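Uncharacterized protein (Thermus thermophilus HB8, PDB 6SCE) acts as a DNA nuclease of type III CRISPR defence that is activated by cyclic oligoadenylate, which it binds as a single chain with two CARF-like domains. Local coordinates at residues E45-K49 against R218-Q222; K558-L564 against M587-R593; L354-R358 against L388-A393. All blocks are in the same frame, centred on the assembly; numbering follows the deposited sequence.

Contact 1 of 3, residues E45-K49 against R218-Q222; sequences EYGKK and RLGGQ. With nucleotides of chain B.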
loop_
_atom_site.group_PDB
_atom_site.type_symbol
_atom_site.label_atom_id
_atom_site.label_comp_id
_atom_site.label_asym_id
_atom_site.label_seq_id
_atom_site.Cartn_x
_atom_site.Cartn_y
_atom_site.Cartn_z
ATOM N N GLU A 45 -0.242 -0.812 17.581
ATOM C CA GLU A 45 -1.546 -0.175 17.480
ATOM C C GLU A 45 -2.639 -1.147 16.999
ATOM O O GLU A 45 -3.740 -1.172 17.547
ATOM C CB GLU A 45 -1.461 1.092 16.619
ATOM C CG GLU A 45 -0.718 2.176 17.395
ATOM C CD GLU A 45 -0.507 3.453 16.625
ATOM O OE1 GLU A 45 -0.357 3.381 15.394
ATOM O OE2 GLU A 45 -0.457 4.525 17.275
ATOM N N TYR A 46 -2.345 -1.925 15.967
ATOM C CA TYR A 46 -3.294 -2.957 15.549
ATOM C C TYR A 46 -3.503 -4.000 16.648
ATOM O O TYR A 46 -4.601 -4.478 16.849
ATOM C CB TYR A 46 -2.870 -3.587 14.254
ATOM C CG TYR A 46 -3.221 -2.775 13.043
ATOM C CD1 TYR A 46 -4.529 -2.426 12.780
ATOM C CD2 TYR A 46 -2.251 -2.407 12.127
ATOM C CE1 TYR A 46 -4.877 -1.703 11.645
ATOM C CE2 TYR A 46 -2.584 -1.681 10.991
ATOM C CZ TYR A 46 -3.890 -1.334 10.752
ATOM O OH TYR A 46 -4.220 -0.613 9.599
ATOM N N GLY A 47 -2.448 -4.318 17.380
ATOM C CA GLY A 47 -2.568 -5.210 18.516
ATOM C C GLY A 47 -3.577 -4.678 19.522
ATOM O O GLY A 47 -4.412 -5.427 20.042
ATOM N N LYS A 48 -3.486 -3.390 19.804
ATOM C CA LYS A 48 -4.415 -2.732 20.723
ATOM C C LYS A 48 -5.847 -2.687 20.194
ATOM O O LYS A 48 -6.799 -2.865 20.946
ATOM C CB LYS A 48 -3.913 -1.324 21.060
ATOM C CG LYS A 48 -2.706 -1.324 21.996
ATOM C CD LYS A 48 -2.041 0.045 22.033
ATOM C CE LYS A 48 -1.008 0.119 23.154
ATOM N NZ LYS A 48 -0.360 1.461 23.182
ATOM N N LYS A 49 -6.005 -2.465 18.898
ATOM C CA LYS A 49 -7.327 -2.472 18.289
ATOM C C LYS A 49 -7.963 -3.853 18.345
ATOM O O LYS A 49 -9.183 -3.974 18.559
ATOM C CB LYS A 49 -7.244 -1.966 16.846
ATOM C CG LYS A 49 -6.856 -0.492 16.734
ATOM C CD LYS A 49 -6.749 -0.045 15.278
ATOM C CE LYS A 49 -6.417 1.434 15.151
ATOM N NZ LYS A 49 -6.114 1.806 13.736
ATOM N N ARG A 218 -3.440 5.776 10.500
ATOM C CA ARG A 218 -3.320 5.382 11.919
ATOM C C ARG A 218 -4.648 5.386 12.671
ATOM O O ARG A 218 -4.950 4.437 13.387
ATOM C CB ARG A 218 -2.320 6.282 12.649
ATOM C CG ARG A 218 -2.489 6.244 14.156
ATOM C CD ARG A 218 -1.357 6.948 14.900
ATOM N NE ARG A 218 -1.542 6.798 16.348
ATOM C CZ ARG A 218 -2.385 7.517 17.088
ATOM N NH1 ARG A 218 -3.108 8.491 16.540
ATOM N NH2 ARG A 218 -2.479 7.289 18.401
ATOM N N LEU A 219 -5.424 6.467 12.550
ATOM C CA LEU A 219 -6.700 6.603 13.210
ATOM C C LEU A 219 -7.757 5.623 12.733
ATOM O O LEU A 219 -8.469 5.042 13.555
ATOM C CB LEU A 219 -7.270 8.023 13.019
ATOM C CG LEU A 219 -6.481 9.090 13.798
ATOM C CD1 LEU A 219 -6.969 10.469 13.468
ATOM C CD2 LEU A 219 -6.562 8.861 15.303
ATOM N N GLY A 220 -7.899 5.498 11.415
ATOM C CA GLY A 220 -9.030 4.815 10.832
ATOM C C GLY A 220 -8.710 3.603 9.989
ATOM O O GLY A 220 -9.611 3.015 9.395
ATOM N N GLY A 221 -7.432 3.272 9.904
ATOM C CA GLY A 221 -6.974 2.110 9.154
ATOM C C GLY A 221 -6.868 2.261 7.658
ATOM O O GLY A 221 -6.959 3.349 7.076
ATOM N N GLN A 222 -6.683 1.119 7.027
ATOM C CA GLN A 222 -6.316 1.036 5.630
ATOM C C GLN A 222 -7.299 1.713 4.710
ATOM O O GLN A 222 -6.885 2.263 3.689
ATOM C CB GLN A 222 -6.167 -0.440 5.288
ATOM C CG GLN A 222 -5.763 -0.781 3.902
ATOM C CD GLN A 222 -5.483 -2.282 3.717
ATOM O OE1 GLN A 222 -5.613 -3.112 4.638
ATOM N NE2 GLN A 222 -5.030 -2.606 2.540
ATOM P P A B 1 -3.789 -8.653 1.141
ATOM O OP1 A B 1 -3.865 -10.031 0.561
ATOM O OP2 A B 1 -4.608 -7.575 0.461
ATOM O "O5'" A B 1 -4.196 -8.787 2.678
ATOM C "C5'" A B 1 -4.715 -7.681 3.412
ATOM C "C4'" A B 1 -4.353 -7.871 4.865
ATOM O "O4'" A B 1 -2.932 -7.628 5.042
ATOM C "C3'" A B 1 -5.092 -6.916 5.808
ATOM O "O3'" A B 1 -6.184 -7.633 6.398
ATOM C "C2'" A B 1 -3.998 -6.503 6.802
ATOM O "O2'" A B 1 -3.921 -7.402 7.887
ATOM C "C1'" A B 1 -2.737 -6.568 5.950
ATOM N N9 A B 1 -2.452 -5.354 5.182
ATOM C C8 A B 1 -2.106 -5.299 3.861
ATOM N N7 A B 1 -1.899 -4.072 3.454
ATOM C C5 A B 1 -2.098 -3.284 4.576
ATOM C C6 A B 1 -2.027 -1.894 4.783
ATOM N N6 A B 1 -1.731 -1.027 3.819
ATOM N N1 A B 1 -2.283 -1.432 6.032
ATOM C C2 A B 1 -2.594 -2.322 6.985
ATOM N N3 A B 1 -2.705 -3.648 6.898
ATOM C C4 A B 1 -2.443 -4.070 5.650
ATOM P P A B 2 -7.276 -6.881 7.312
ATOM O OP1 A B 2 -6.711 -5.752 8.114
ATOM O OP2 A B 2 -8.064 -7.995 7.948
ATOM O "O5'" A B 2 -8.205 -6.226 6.180
ATOM C "C5'" A B 2 -9.068 -7.097 5.411
ATOM C "C4'" A B 2 -9.884 -6.268 4.452
ATOM O "O4'" A B 2 -10.796 -5.437 5.219
ATOM C "C3'" A B 2 -9.100 -5.328 3.545
ATOM O "O3'" A B 2 -9.630 -5.322 2.221
ATOM C "C2'" A B 2 -9.325 -3.961 4.186
ATOM O "O2'" A B 2 -9.280 -2.912 3.244
ATOM C "C1'" A B 2 -10.736 -4.122 4.736
ATOM N N9 A B 2 -11.093 -3.189 5.788
ATOM C C8 A B 2 -10.244 -2.469 6.597
ATOM N N7 A B 2 -10.887 -1.664 7.405
ATOM C C5 A B 2 -12.227 -1.847 7.101
ATOM C C6 A B 2 -13.406 -1.264 7.607
ATOM N N6 A B 2 -13.420 -0.285 8.507
ATOM N N1 A B 2 -14.582 -1.713 7.106
ATOM C C2 A B 2 -14.549 -2.626 6.125
ATOM N N3 A B 2 -13.504 -3.235 5.562
ATOM C C4 A B 2 -12.361 -2.786 6.099
HETATM O O HOH W 1 -1.188 5.072 19.852
HETATM O O HOH W 2 -6.660 -1.185 8.649
#

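Contact 2 of 3, residues K558-L564 against M587-R593; sequences KPTDEGL and MVARRWR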
loop_
_atom_site.group_PDB
_atom_site.type_symbol
_atom_site.label_atom_id
_atom_site.label_comp_id
_atom_site.label_asym_id
_atom_site.label_seq_id
_atom_site.Cartn_x
_atom_site.Cartn_y
_atom_site.Cartn_z
ATOM N N LYS A 558 22.793 12.546 4.282
ATOM C CA LYS A 558 22.948 13.858 4.923
ATOM C C LYS A 558 24.289 13.938 5.662
ATOM O O LYS A 558 24.844 12.907 6.066
ATOM C CB LYS A 558 21.795 14.120 5.900
ATOM C CG LYS A 558 20.453 14.453 5.240
ATOM C CD LYS A 558 20.529 15.704 4.377
ATOM C CE LYS A 558 19.173 16.373 4.246
ATOM N NZ LYS A 558 19.141 17.296 3.088
ATOM N N PRO A 559 24.824 15.169 5.836
ATOM C CA PRO A 559 26.060 15.293 6.630
ATOM C C PRO A 559 25.885 14.854 8.082
ATOM O O PRO A 559 26.770 14.209 8.650
ATOM C CB PRO A 559 26.382 16.790 6.549
ATOM C CG PRO A 559 25.697 17.278 5.310
ATOM C CD PRO A 559 24.455 16.433 5.167
ATOM N N THR A 560 24.732 15.169 8.664
ATOM C CA THR A 560 24.479 14.892 10.072
ATOM C C THR A 560 23.117 14.217 10.286
ATOM O O THR A 560 22.268 14.249 9.395
ATOM C CB THR A 560 24.537 16.217 10.869
ATOM O OG1 THR A 560 25.762 16.901 10.554
ATOM C CG2 THR A 560 24.508 15.974 12.345
ATOM N N ASP A 561 22.943 13.607 11.464
ATOM C CA ASP A 561 21.638 13.160 11.962
ATOM C C ASP A 561 20.541 14.232 11.884
ATOM O O ASP A 561 19.355 13.907 11.896
ATOM C CB ASP A 561 21.759 12.635 13.404
ATOM C CG ASP A 561 22.144 13.721 14.417
ATOM O OD1 ASP A 561 23.273 14.259 14.340
ATOM O OD2 ASP A 561 21.330 14.000 15.325
ATOM N N GLU A 562 20.945 15.495 11.778
ATOM C CA GLU A 562 20.022 16.622 11.767
ATOM C C GLU A 562 19.215 16.700 10.453
ATOM O O GLU A 562 18.016 16.987 10.465
ATOM C CB GLU A 562 20.814 17.918 11.987
ATOM C CG GLU A 562 20.016 19.068 12.582
ATOM C CD GLU A 562 20.881 20.295 12.858
ATOM O OE1 GLU A 562 21.730 20.635 12.006
ATOM O OE2 GLU A 562 20.712 20.926 13.925
ATOM N N GLY A 563 19.879 16.467 9.327
ATOM C CA GLY A 563 19.203 16.461 8.031
ATOM C C GLY A 563 18.225 15.297 7.939
ATOM O O GLY A 563 17.134 15.430 7.365
ATOM N N LEU A 564 18.620 14.170 8.525
ATOM C CA LEU A 564 17.813 12.954 8.535
ATOM C C LEU A 564 16.586 13.100 9.435
ATOM O O LEU A 564 15.491 12.680 9.054
ATOM C CB LEU A 564 18.651 11.758 8.988
ATOM C CG LEU A 564 19.913 11.475 8.174
ATOM C CD1 LEU A 564 20.665 10.294 8.769
ATOM C CD2 LEU A 564 19.589 11.241 6.707
HETATM N N MSE A 587 18.454 5.751 5.773
HETATM C CA MSE A 587 18.826 7.106 6.163
HETATM C C MSE A 587 20.267 7.026 6.596
HETATM O O MSE A 587 20.572 6.358 7.583
HETATM C CB MSE A 587 17.937 7.575 7.316
HETATM C CG MSE A 587 16.462 7.232 7.131
HETATM SE SE MSE A 587 15.711 8.441 5.779
HETATM C CE MSE A 587 15.520 10.052 6.880
ATOM N N VAL A 588 21.163 7.666 5.846
ATOM C CA VAL A 588 22.616 7.569 6.107
ATOM C C VAL A 588 23.215 8.944 6.387
ATOM O O VAL A 588 23.098 9.880 5.565
ATOM C CB VAL A 588 23.401 6.963 4.915
ATOM C CG1 VAL A 588 24.888 6.770 5.277
ATOM C CG2 VAL A 588 22.792 5.639 4.484
ATOM N N ALA A 589 23.865 9.058 7.540
ATOM C CA ALA A 589 24.585 10.277 7.918
ATOM C C ALA A 589 26.094 10.054 7.853
ATOM O O ALA A 589 26.590 8.998 8.226
ATOM C CB ALA A 589 24.194 10.710 9.322
ATOM N N ARG A 590 26.825 11.055 7.377
ATOM C CA ARG A 590 28.286 11.047 7.502
ATOM C C ARG A 590 28.659 10.919 8.977
ATOM O O ARG A 590 29.428 10.029 9.355
ATOM C CB ARG A 590 28.884 12.326 6.916
ATOM C CG ARG A 590 30.394 12.285 6.783
ATOM C CD ARG A 590 30.986 13.677 6.623
ATOM N NE ARG A 590 32.357 13.706 7.126
ATOM C CZ ARG A 590 32.714 13.963 8.385
ATOM N NH1 ARG A 590 34.004 13.954 8.705
ATOM N NH2 ARG A 590 31.810 14.234 9.321
ATOM N N ARG A 591 28.067 11.790 9.799
ATOM C CA ARG A 591 28.313 11.809 11.245
ATOM C C ARG A 591 27.013 11.830 12.061
ATOM O O ARG A 591 26.222 12.770 11.964
ATOM C CB ARG A 591 29.163 13.039 11.607
ATOM C CG ARG A 591 29.813 12.999 12.993
ATOM C CD ARG A 591 30.914 11.950 13.150
ATOM N NE ARG A 591 31.910 11.974 12.069
ATOM C CZ ARG A 591 33.195 11.624 12.188
ATOM N NH1 ARG A 591 33.704 11.209 13.350
ATOM N NH2 ARG A 591 33.984 11.688 11.120
ATOM N N TRP A 592 26.806 10.806 12.881
ATOM C CA TRP A 592 25.710 10.816 13.845
ATOM C C TRP A 592 26.196 11.374 15.180
ATOM O O TRP A 592 27.236 10.957 15.683
ATOM C CB TRP A 592 25.131 9.411 14.063
ATOM C CG TRP A 592 23.783 9.483 14.732
ATOM C CD1 TRP A 592 23.532 9.609 16.072
ATOM C CD2 TRP A 592 22.506 9.481 14.085
ATOM N NE1 TRP A 592 22.178 9.673 16.298
ATOM C CE2 TRP A 592 21.524 9.600 15.095
ATOM C CE3 TRP A 592 22.095 9.389 12.753
ATOM C CZ2 TRP A 592 20.158 9.628 14.809
ATOM C CZ3 TRP A 592 20.740 9.414 12.474
ATOM C CH2 TRP A 592 19.788 9.536 13.496
ATOM N N ARG A 593 25.416 12.290 15.757
ATOM C CA ARG A 593 25.734 12.903 17.052
ATOM C C ARG A 593 24.673 12.658 18.125
ATOM O O ARG A 593 24.922 11.920 19.079
ATOM C CB ARG A 593 25.957 14.404 16.876
ATOM C CG ARG A 593 27.315 14.697 16.278
ATOM C CD ARG A 593 27.375 16.020 15.543
ATOM N NE ARG A 593 28.515 16.033 14.629
ATOM C CZ ARG A 593 28.871 17.068 13.874
ATOM N NH1 ARG A 593 28.185 18.208 13.913
ATOM N NH2 ARG A 593 29.927 16.959 13.076
#

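Contact 3 of 3, residues L354-R358 against L388-A393; sequences LREVR and LGLYLA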
loop_
_atom_site.group_PDB
_atom_site.type_symbol
_atom_site.label_atom_id
_atom_site.label_comp_id
_atom_site.label_asym_id
_atom_site.label_seq_id
_atom_site.Cartn_x
_atom_site.Cartn_y
_atom_site.Cartn_z
ATOM N N LEU A 354 -17.261 -9.197 -7.938
ATOM C CA LEU A 354 -16.685 -10.526 -8.000
ATOM C C LEU A 354 -17.186 -11.240 -9.257
ATOM O O LEU A 354 -16.418 -11.826 -9.999
ATOM C CB LEU A 354 -17.107 -11.285 -6.764
ATOM C CG LEU A 354 -16.682 -12.727 -6.642
ATOM C CD1 LEU A 354 -16.672 -13.150 -5.181
ATOM C CD2 LEU A 354 -17.559 -13.666 -7.466
ATOM N N ARG A 355 -18.489 -11.163 -9.514
ATOM C CA ARG A 355 -19.040 -11.905 -10.664
ATOM C C ARG A 355 -18.621 -11.343 -12.005
ATOM O O ARG A 355 -18.462 -12.105 -12.974
ATOM C CB ARG A 355 -20.558 -11.995 -10.550
ATOM C CG ARG A 355 -20.975 -12.888 -9.384
ATOM C CD ARG A 355 -22.495 -13.044 -9.219
ATOM N NE ARG A 355 -23.190 -11.789 -8.918
ATOM C CZ ARG A 355 -23.735 -10.975 -9.833
ATOM N NH1 ARG A 355 -24.349 -9.859 -9.449
ATOM N NH2 ARG A 355 -23.679 -11.257 -11.133
ATOM N N GLU A 356 -18.411 -10.032 -12.077
ATOM C CA GLU A 356 -17.853 -9.431 -13.281
ATOM C C GLU A 356 -16.450 -9.924 -13.575
ATOM O O GLU A 356 -16.106 -10.204 -14.719
ATOM C CB GLU A 356 -17.849 -7.907 -13.212
ATOM C CG GLU A 356 -19.252 -7.307 -13.176
ATOM C CD GLU A 356 -19.254 -5.794 -13.186
ATOM O OE1 GLU A 356 -18.190 -5.189 -13.412
ATOM O OE2 GLU A 356 -20.333 -5.197 -12.985
ATOM N N VAL A 357 -15.601 -10.016 -12.553
ATOM C CA VAL A 357 -14.256 -10.527 -12.789
ATOM C C VAL A 357 -14.318 -11.958 -13.323
ATOM O O VAL A 357 -13.642 -12.300 -14.299
ATOM C CB VAL A 357 -13.373 -10.501 -11.510
ATOM C CG1 VAL A 357 -12.024 -11.109 -11.832
ATOM C CG2 VAL A 357 -13.212 -9.084 -10.992
ATOM N N ARG A 358 -15.107 -12.792 -12.655
ATOM C CA ARG A 358 -15.263 -14.184 -13.029
ATOM C C ARG A 358 -15.734 -14.301 -14.483
ATOM O O ARG A 358 -15.166 -15.052 -15.274
ATOM C CB ARG A 358 -16.251 -14.892 -12.098
ATOM C CG ARG A 358 -16.327 -16.412 -12.306
ATOM C CD ARG A 358 -17.538 -17.008 -11.591
ATOM N NE ARG A 358 -18.725 -16.291 -12.058
ATOM C CZ ARG A 358 -19.818 -16.026 -11.343
ATOM N NH1 ARG A 358 -19.947 -16.433 -10.097
ATOM N NH2 ARG A 358 -20.808 -15.334 -11.904
ATOM N N LEU A 388 -11.153 -13.171 -5.326
ATOM C CA LEU A 388 -11.965 -14.388 -5.370
ATOM C C LEU A 388 -12.636 -14.569 -6.737
ATOM O O LEU A 388 -12.741 -15.688 -7.231
ATOM C CB LEU A 388 -12.988 -14.412 -4.264
ATOM C CG LEU A 388 -12.418 -14.611 -2.863
ATOM C CD1 LEU A 388 -13.530 -14.639 -1.833
ATOM C CD2 LEU A 388 -11.617 -15.879 -2.796
ATOM N N GLY A 389 -13.060 -13.475 -7.352
ATOM C CA GLY A 389 -13.611 -13.525 -8.698
ATOM C C GLY A 389 -12.654 -14.075 -9.707
ATOM O O GLY A 389 -13.007 -14.885 -10.590
ATOM N N LEU A 390 -11.406 -13.648 -9.570
ATOM C CA LEU A 390 -10.379 -14.146 -10.446
ATOM C C LEU A 390 -10.159 -15.621 -10.172
ATOM O O LEU A 390 -10.055 -16.400 -11.096
ATOM C CB LEU A 390 -9.078 -13.350 -10.280
ATOM C CG LEU A 390 -7.796 -13.939 -10.896
ATOM C CD1 LEU A 390 -7.971 -14.302 -12.341
ATOM C CD2 LEU A 390 -6.699 -12.898 -10.802
ATOM N N TYR A 391 -10.067 -16.011 -8.908
ATOM C CA TYR A 391 -9.869 -17.414 -8.583
ATOM C C TYR A 391 -11.005 -18.279 -9.166
ATOM O O TYR A 391 -10.756 -19.360 -9.679
ATOM C CB TYR A 391 -9.803 -17.606 -7.067
ATOM C CG TYR A 391 -9.931 -19.045 -6.665
ATOM C CD1 TYR A 391 -8.898 -19.938 -6.884
ATOM C CD2 TYR A 391 -11.076 -19.504 -6.032
ATOM C CE1 TYR A 391 -9.012 -21.277 -6.512
ATOM C CE2 TYR A 391 -11.200 -20.834 -5.656
ATOM C CZ TYR A 391 -10.168 -21.713 -5.896
ATOM O OH TYR A 391 -10.315 -23.039 -5.492
ATOM N N LEU A 392 -12.231 -17.774 -9.120
ATOM C CA LEU A 392 -13.400 -18.542 -9.574
ATOM C C LEU A 392 -13.469 -18.661 -11.098
ATOM O O LEU A 392 -14.185 -19.529 -11.622
ATOM C CB LEU A 392 -14.696 -17.936 -9.007
ATOM C CG LEU A 392 -14.865 -18.155 -7.499
ATOM C CD1 LEU A 392 -15.968 -17.299 -6.934
ATOM C CD2 LEU A 392 -15.110 -19.617 -7.151
ATOM N N ALA A 393 -12.738 -17.806 -11.792
ATOM C CA ALA A 393 -12.573 -17.904 -13.242
ATOM C C ALA A 393 -11.629 -19.020 -13.648
ATOM O O ALA A 393 -11.615 -19.425 -14.803
ATOM C CB ALA A 393 -12.047 -16.603 -13.802
#

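Contact 1 of 3, residues E45-K49 against R218-Q222
The strongest tie is a salt bridge between Glu45 and Arg218. Arg218 NE donates to Glu45 OE2 at 2.7 Å, with the carboxylate at the edge of the guanidinium, near its plane. Water 1 closes a ring beside it: the water donates to Glu45 OE2 at 2.7 Å and accepts from Arg218 NH2 at 2.9 Å. The arginine has a second acid, since its NH1 also pairs with Glu153. The next bond is from side chain to backbone. Lys49 lies one helical turn beyond Glu45, so both reach across from the same side of their helix. Its extended side chain brings NZ to 2.9 Å from Arg218 O, a carbonyl near the C-terminal end of the other helix. The chain then leaves that helix at Gly221 with positive phi, a conformation glycine adopts easily. The bare CA of Gly221 lies 3.9 Å from Tyr46 OH. Water 2 joins Tyr46 OH, at 2.7 Å, to Gln222 N, at 2.8 Å.

Beyond this water lies the cyclic oligoadenylate. Tyr46 OH is 3.5 Å from C2 of A1 of chain B, and the ring meets this base obliquely. Gln222 OE1 is 3.5 Å from C4 of A1 and 3.8 Å from C2' of A2 of chain B. The contact therefore runs from a salt bridge to the wall of the activator site. Leu151 packs on Glu45, Lys49 and Arg218, and Tyr147 makes a cation-pi contact with Lys49. Helix 44-59 follows strand 33-38 of the N-terminal CARF-like sheet, whereas helix 206-220 leads into strand 225-229 of the next sheet.

Contact 2 of 3, residues K558-L564 against M587-R593
Leu564 is the main bump on the helical side. Its CD1 methyl drops into a hollow made by the strand: it lies 3.6 Å from Ala589 CB, 3.7 Å from Val588 C and 3.8 Å from Trp592 CZ3. The small Ala589 side chain leaves the room, and the edge of the indole forms one wall. The leucine also packs on Met587, a selenomethionine, with Leu564 CD2 4.1 Å from Met587 CB. Met587 CE curls back to 3.4 Å from Leu564 O. Asp561 fills the next place along, with its CB over the face of the Trp592 six-membered ring in a CH-pi contact. Its OD1 accepts Arg593 N at 3.2 Å, while OD2 pairs with Arg565 on the same helix.

These pieces belong to a beta-alpha-beta unit: strand 551-558, helix 561-579, strand 584-592. Glu556 and Lys558, at the end of the first strand, are consistent with the ExK part of a PD-(D/E)xK nuclease motif. The two strands run parallel. Lys558 N donates to Val588 O at 3.0 Å, and Arg590 N donates to Lys558 O at 3.0 Å.

Both chains then turn together. Pro559 and Arg590 take helical backbone angles side by side, with CA atoms 4.9 Å apart, so the two bends match. Arg591 N still reaches Pro559 O at 3.0 Å. After the bend, Asp561 N makes only a weak bond to Arg591 O, at 3.4 Å. Thr560 OG1 lies over one face of the Arg593 guanidinium. The Arg590 side chain leads away to Leu457 O, and Pro559 and Arg590 both lean on Trp460.

Contact 3 of 3, residues L354-R358 against L388-A393
Two helices of the second CARF-like, Rossmann-type domain pack here, one before strand 375-378 and one after it. Their segments run roughly parallel, crossing at -35° with axes 7.3 Å apart. Gly389 makes this closeness possible: its CA is 4.4 Å from Leu354 CA. A CB there would clash with Leu354 O and Val357 CB.

Val357 has chi1 t. This sets CG1 against the opposite backbone, 3.5 Å from Leu390 N and 3.7 Å from Gly389 C. Leu354 points sideways from CA, but its t,t rotamer swings the end inward. CD1 then lies 4.0 Å from Leu388 CB, and CD2 lies 4.0 Å from Leu392 CD1. Chi1 and chi2 of Arg358 are both t, which lays CG and CD along Leu392, with CD 4.0 Å from Leu392 CB. Chi3 (p) then turns the charged end, which pairs through NH1 with Glu128.

Val357 and Leu390 both touch Leu297 of strand 293-297. Leu388 meets helix 90-100 of the first CARF-like domain, so the pair also lies at the junction of the two domains. No hydrogen bond crosses. The backbones meet through CA-H...O contacts, among them Arg358 CA to Gly389 O at 3.4 Å.

How the contacts relate
The three contacts share no helix or strand and do not touch. Contact 3 is the most buried and has no hydrogen bond across it; apolar side chains and a glycine let two helices of one domain meet. Contact 1 is partly buried and joins elements of two different sheets. Its chemistry is polar, with charges and waters, and it reaches the bound nucleotides. Contact 2 is also partly buried, but it lies within one beta-alpha-beta unit and mixes strand hydrogen bonds with apolar packing. The nearest atom of contact 2 is about 19 Å from the bound nucleic acid. That of contact 3 is about 8 Å from the bound nucleic acid. Contacts 2 and 3 lie on opposite sides of the chain's centre.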